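Local coordinates for protein putative glutathionylspermidine synthase (Methylobacillus flagellatus, PDB 3N6X) that is of unproven function but, as a putative glutathionylspermidine synthase with a circularly permuted ATP-grasp fold, probably acts as an ATP-dependent ligase, at residues Met100-Val105 and Val313-Ala318; Asn163-Ser168 and Ala318-Thr323. All coordinates share one frame; numbering follows the deposited sequence.

How the contacts relate
The short helix 316-319 takes part in both contacts, and Ala318 belongs to each. In contact 1 it packs through apolar side chains against the end of helix 81-105; in contact 2 its Asp319 holds the loop that follows strand 157-163. The centres of the two contacts lie about 10 Å apart. Two probable hydrogen bonds tie them together: Thr315 OG1 sits 2.8 Å from Leu164 O, and Thr323 OG1 sits 2.7 Å from Val317 O. Contact 1 is wholly buried; contact 2 is partly buried, with a glycerol about 3 Å from the Asp319 side chain. The helix thus joins an apolar helix-packing contact to a polar loop that holds a sulfate.

Contact 1. Residues Met100-Val105 and Val313-Ala318; sequences MFLHDV and VGTGVA
Leu102 reaches from helix 81-105 into the turn formed by Gly314 to Ala318, and its CD2 methyl carries most of the contact. CD2 lies 3.6 Å from Val317 CG1 and is also 3.6 Å from the carbonyl oxygen Gly314 O, with Thr315 CA a little farther off, while CD1 lies alongside Thr315 CG2 at 4.1 Å. Ala318 CB approaches both branches, coming within 3.7 Å of Leu102 CD2. The side chains of Leu102 and Val317 run past each other in opposite directions, whereas Val105 and Val317 meet tip to tip, with Val105 CG2 4.2 Å from Val317 CG1. That methyl of Val317 stands between its own backbone N and carbonyl carbon (chi1 71°), where it can touch both Leu102 and Val105. In the fold, this packing joins the C-terminal end of helix 81-105 to the turn leading from strand 308-310 into the short, weakly bonded helix 316-319. Phe101 presents its ring edge to Ala318: CD2 is 4.0 Å from Ala318 CB, which lies near the ring plane. Met330 and Tyr334 of helix 327-335 also touch this ring. Among the polar groups of the buried turn, Gly314 O is hydrogen-bonded to Tyr106 OH and Thr315 OG1 to Leu164 O.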
# COMPACT_ATOMS: atom_id res chain seq x y z
N MSE A 100 -11.56 11.31 -7.66
CA MSE A 100 -12.28 12.15 -8.61
C MSE A 100 -12.20 11.58 -10.04
O MSE A 100 -13.18 11.64 -10.78
CB MSE A 100 -11.76 13.58 -8.55
CG MSE A 100 -12.09 14.26 -7.24
SE MSE A 100 -11.35 16.02 -7.12
CE MSE A 100 -12.69 16.91 -8.20
N PHE A 101 -11.06 10.95 -10.37
CA PHE A 101 -10.88 10.26 -11.65
C PHE A 101 -11.87 9.10 -11.77
O PHE A 101 -12.54 8.98 -12.79
CB PHE A 101 -9.43 9.73 -11.80
CG PHE A 101 -9.27 8.75 -12.93
CD1 PHE A 101 -9.33 9.17 -14.26
CD2 PHE A 101 -9.09 7.39 -12.68
CE1 PHE A 101 -9.22 8.26 -15.31
CE2 PHE A 101 -8.99 6.47 -13.73
CZ PHE A 101 -9.04 6.91 -15.04
N LEU A 102 -12.00 8.29 -10.69
CA LEU A 102 -12.92 7.14 -10.63
C LEU A 102 -14.39 7.56 -10.75
O LEU A 102 -15.14 6.94 -11.50
CB LEU A 102 -12.67 6.27 -9.39
CG LEU A 102 -11.40 5.42 -9.47
CD1 LEU A 102 -10.95 4.95 -8.08
CD2 LEU A 102 -11.58 4.22 -10.43
N HIS A 103 -14.78 8.66 -10.10
CA HIS A 103 -16.12 9.20 -10.28
C HIS A 103 -16.30 9.65 -11.75
O HIS A 103 -17.35 9.41 -12.35
CB HIS A 103 -16.37 10.38 -9.32
CG HIS A 103 -17.68 11.04 -9.54
ND1 HIS A 103 -18.85 10.55 -8.97
CD2 HIS A 103 -18.00 12.08 -10.36
CE1 HIS A 103 -19.82 11.33 -9.43
NE2 HIS A 103 -19.36 12.26 -10.26
N ASP A 104 -15.28 10.30 -12.32
CA ASP A 104 -15.36 10.79 -13.70
C ASP A 104 -15.49 9.66 -14.75
O ASP A 104 -16.39 9.74 -15.58
CB ASP A 104 -14.17 11.71 -14.01
CG ASP A 104 -14.30 12.52 -15.28
OD1 ASP A 104 -15.44 12.86 -15.65
OD2 ASP A 104 -13.27 12.90 -15.85
N VAL A 105 -14.64 8.57 -14.68
CA VAL A 105 -14.71 7.46 -15.66
C VAL A 105 -16.04 6.74 -15.69
O VAL A 105 -16.37 6.12 -16.71
CB VAL A 105 -13.56 6.43 -15.60
CG1 VAL A 105 -12.31 6.98 -16.22
CG2 VAL A 105 -13.31 5.90 -14.19
N VAL A 313 -16.54 -1.22 -6.05
CA VAL A 313 -16.29 -2.10 -7.18
C VAL A 313 -15.75 -1.20 -8.34
O VAL A 313 -16.22 -0.08 -8.51
CB VAL A 313 -17.62 -2.83 -7.59
CG1 VAL A 313 -17.50 -3.50 -8.95
CG2 VAL A 313 -18.05 -3.84 -6.52
N GLY A 314 -14.76 -1.71 -9.08
CA GLY A 314 -14.21 -1.01 -10.25
C GLY A 314 -13.10 -0.00 -9.99
O GLY A 314 -12.82 0.82 -10.87
N THR A 315 -12.44 -0.07 -8.81
CA THR A 315 -11.32 0.86 -8.52
C THR A 315 -10.05 0.47 -9.28
O THR A 315 -9.14 1.29 -9.41
CB THR A 315 -11.04 0.94 -7.01
OG1 THR A 315 -10.64 -0.34 -6.54
CG2 THR A 315 -12.23 1.47 -6.22
N GLY A 316 -9.98 -0.79 -9.74
CA GLY A 316 -8.82 -1.35 -10.42
C GLY A 316 -8.37 -0.58 -11.65
O GLY A 316 -7.20 -0.66 -12.03
N VAL A 317 -9.29 0.15 -12.30
CA VAL A 317 -8.97 0.95 -13.47
C VAL A 317 -8.01 2.11 -13.12
O VAL A 317 -7.25 2.54 -13.98
CB VAL A 317 -10.24 1.40 -14.25
CG1 VAL A 317 -11.02 2.48 -13.49
CG2 VAL A 317 -9.89 1.88 -15.65
N ALA A 318 -8.01 2.57 -11.85
CA ALA A 318 -7.16 3.69 -11.41
C ALA A 318 -5.74 3.28 -10.97
O ALA A 318 -4.81 4.09 -11.05
CB ALA A 318 -7.85 4.47 -10.32

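Contact 2. Residues Asn163-Ser168 and Ala318-Thr323; sequences NLRTPS and ADDKDT. With SO4 (sulfate ion), chain B.
Asp319 uses its carboxylate to grip both a side chain and a backbone group of the 163-168 loop. Its OD1 accepts from two nitrogens of Arg165, approached side-on: NE at 2.8 Å on the syn side, and NH2 at 3.2 Å by a more bent bond from above the carboxylate plane. OD1 lies close to the guanidinium plane, yet the two flat groups are turned 47° apart. The other oxygen, OD2, takes a nearly straight bond from Leu164 N (2.8 Å, 168°), which comes from the face opposite the one Arg165 NH2 uses; OD2 also bonds a glycerol, probably from the crystallisation liquor. Beside these polar bonds, Leu164 CD1 packs 3.5 Å from Ala318 CB. A chi1 of 68° directs Asp319 CG toward the loop. Farther out, a water accepts from Arg165 NH2 and donates to Asp320 OD1, while Asp320 OD2 receives Asp322 N in an Asx turn. On the loop, Arg165 N donates to sulfate O2 and Thr166 N to sulfate O4, each at 2.7 Å, with Thr166 OG1 also bonded to O4. These successive amides form a small anion-binding site, which may mark where a phosphate-bearing ligand could bind, as ATP-grasp enzymes use ATP.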
# COMPACT_ATOMS: atom_id res chain seq x y z
N ASN A 163 -2.24 1.56 -4.61
CA ASN A 163 -2.93 0.30 -4.22
C ASN A 163 -4.34 0.63 -3.76
O ASN A 163 -4.53 1.08 -2.64
CB ASN A 163 -2.16 -0.43 -3.11
CG ASN A 163 -0.74 -0.73 -3.46
OD1 ASN A 163 -0.43 -1.71 -4.14
ND2 ASN A 163 0.17 0.12 -3.00
N LEU A 164 -5.33 0.42 -4.66
CA LEU A 164 -6.71 0.85 -4.43
C LEU A 164 -7.73 -0.28 -4.43
O LEU A 164 -8.94 -0.01 -4.39
CB LEU A 164 -7.10 1.90 -5.53
CG LEU A 164 -6.08 2.99 -5.88
CD1 LEU A 164 -6.50 3.71 -7.14
CD2 LEU A 164 -5.93 3.98 -4.76
N ARG A 165 -7.29 -1.53 -4.54
CA ARG A 165 -8.20 -2.68 -4.62
C ARG A 165 -8.58 -3.21 -3.22
O ARG A 165 -9.68 -2.92 -2.74
CB ARG A 165 -7.62 -3.78 -5.55
CG ARG A 165 -7.57 -3.31 -7.01
CD ARG A 165 -6.65 -4.14 -7.87
NE ARG A 165 -6.21 -3.38 -9.03
CZ ARG A 165 -5.84 -3.92 -10.19
NH1 ARG A 165 -5.86 -5.23 -10.35
NH2 ARG A 165 -5.46 -3.14 -11.20
N THR A 166 -7.65 -3.93 -2.56
CA THR A 166 -7.81 -4.39 -1.16
C THR A 166 -6.45 -4.13 -0.44
O THR A 166 -5.75 -5.10 -0.08
CB THR A 166 -8.21 -5.92 -1.11
OG1 THR A 166 -7.21 -6.69 -1.79
CG2 THR A 166 -9.60 -6.19 -1.70
N PRO A 167 -5.96 -2.84 -0.38
CA PRO A 167 -4.62 -2.58 0.19
C PRO A 167 -4.37 -3.25 1.54
O PRO A 167 -5.27 -3.30 2.39
CB PRO A 167 -4.54 -1.05 0.27
CG PRO A 167 -5.95 -0.59 0.12
CD PRO A 167 -6.62 -1.58 -0.76
N SER A 168 -3.16 -3.79 1.72
CA SER A 168 -2.82 -4.52 2.95
C SER A 168 -1.50 -4.06 3.54
O SER A 168 -0.76 -3.31 2.90
CB SER A 168 -2.78 -6.02 2.67
OG SER A 168 -1.84 -6.31 1.64
N ALA A 318 -8.01 2.57 -11.85
CA ALA A 318 -7.16 3.69 -11.41
C ALA A 318 -5.74 3.28 -10.97
O ALA A 318 -4.81 4.09 -11.05
CB ALA A 318 -7.85 4.47 -10.32
N ASP A 319 -5.55 2.04 -10.49
CA ASP A 319 -4.22 1.62 -10.07
C ASP A 319 -3.58 0.60 -11.01
O ASP A 319 -2.49 0.11 -10.71
CB ASP A 319 -4.21 1.14 -8.60
CG ASP A 319 -4.98 -0.14 -8.36
OD1 ASP A 319 -5.67 -0.61 -9.29
OD2 ASP A 319 -4.92 -0.65 -7.22
N ASP A 320 -4.22 0.33 -12.16
CA ASP A 320 -3.64 -0.50 -13.22
C ASP A 320 -2.35 0.17 -13.77
O ASP A 320 -2.29 1.39 -13.88
CB ASP A 320 -4.64 -0.70 -14.37
CG ASP A 320 -4.12 -1.64 -15.44
OD1 ASP A 320 -4.22 -2.87 -15.23
OD2 ASP A 320 -3.55 -1.15 -16.43
N LYS A 321 -1.36 -0.65 -14.12
CA LYS A 321 -0.06 -0.19 -14.64
C LYS A 321 -0.18 0.79 -15.82
O LYS A 321 0.62 1.73 -15.92
CB LYS A 321 0.87 -1.39 -14.95
CG LYS A 321 0.97 -1.78 -16.44
CD LYS A 321 -0.02 -2.87 -16.84
CE LYS A 321 0.52 -3.75 -17.95
NZ LYS A 321 0.66 -3.02 -19.25
N ASP A 322 -1.23 0.63 -16.67
CA ASP A 322 -1.45 1.53 -17.81
C ASP A 322 -2.09 2.87 -17.45
O ASP A 322 -2.03 3.81 -18.24
CB ASP A 322 -2.24 0.83 -18.92
CG ASP A 322 -1.48 -0.28 -19.63
OD1 ASP A 322 -0.23 -0.15 -19.77
OD2 ASP A 322 -2.12 -1.25 -20.07
N THR A 323 -2.72 2.96 -16.26
CA THR A 323 -3.36 4.22 -15.84
C THR A 323 -2.40 5.06 -15.01
O THR A 323 -2.50 6.28 -15.01
CB THR A 323 -4.68 3.93 -15.12
OG1 THR A 323 -5.45 3.05 -15.92
CG2 THR A 323 -5.48 5.18 -14.86
S SO4 B . -4.14 -3.78 -3.66
O1 SO4 B . -3.08 -3.44 -2.73
O2 SO4 B . -4.83 -2.58 -4.08
O3 SO4 B . -3.56 -4.46 -4.80
O4 SO4 B . -5.06 -4.68 -3.03
O HOH W 1 -4.14 -4.79 -13.25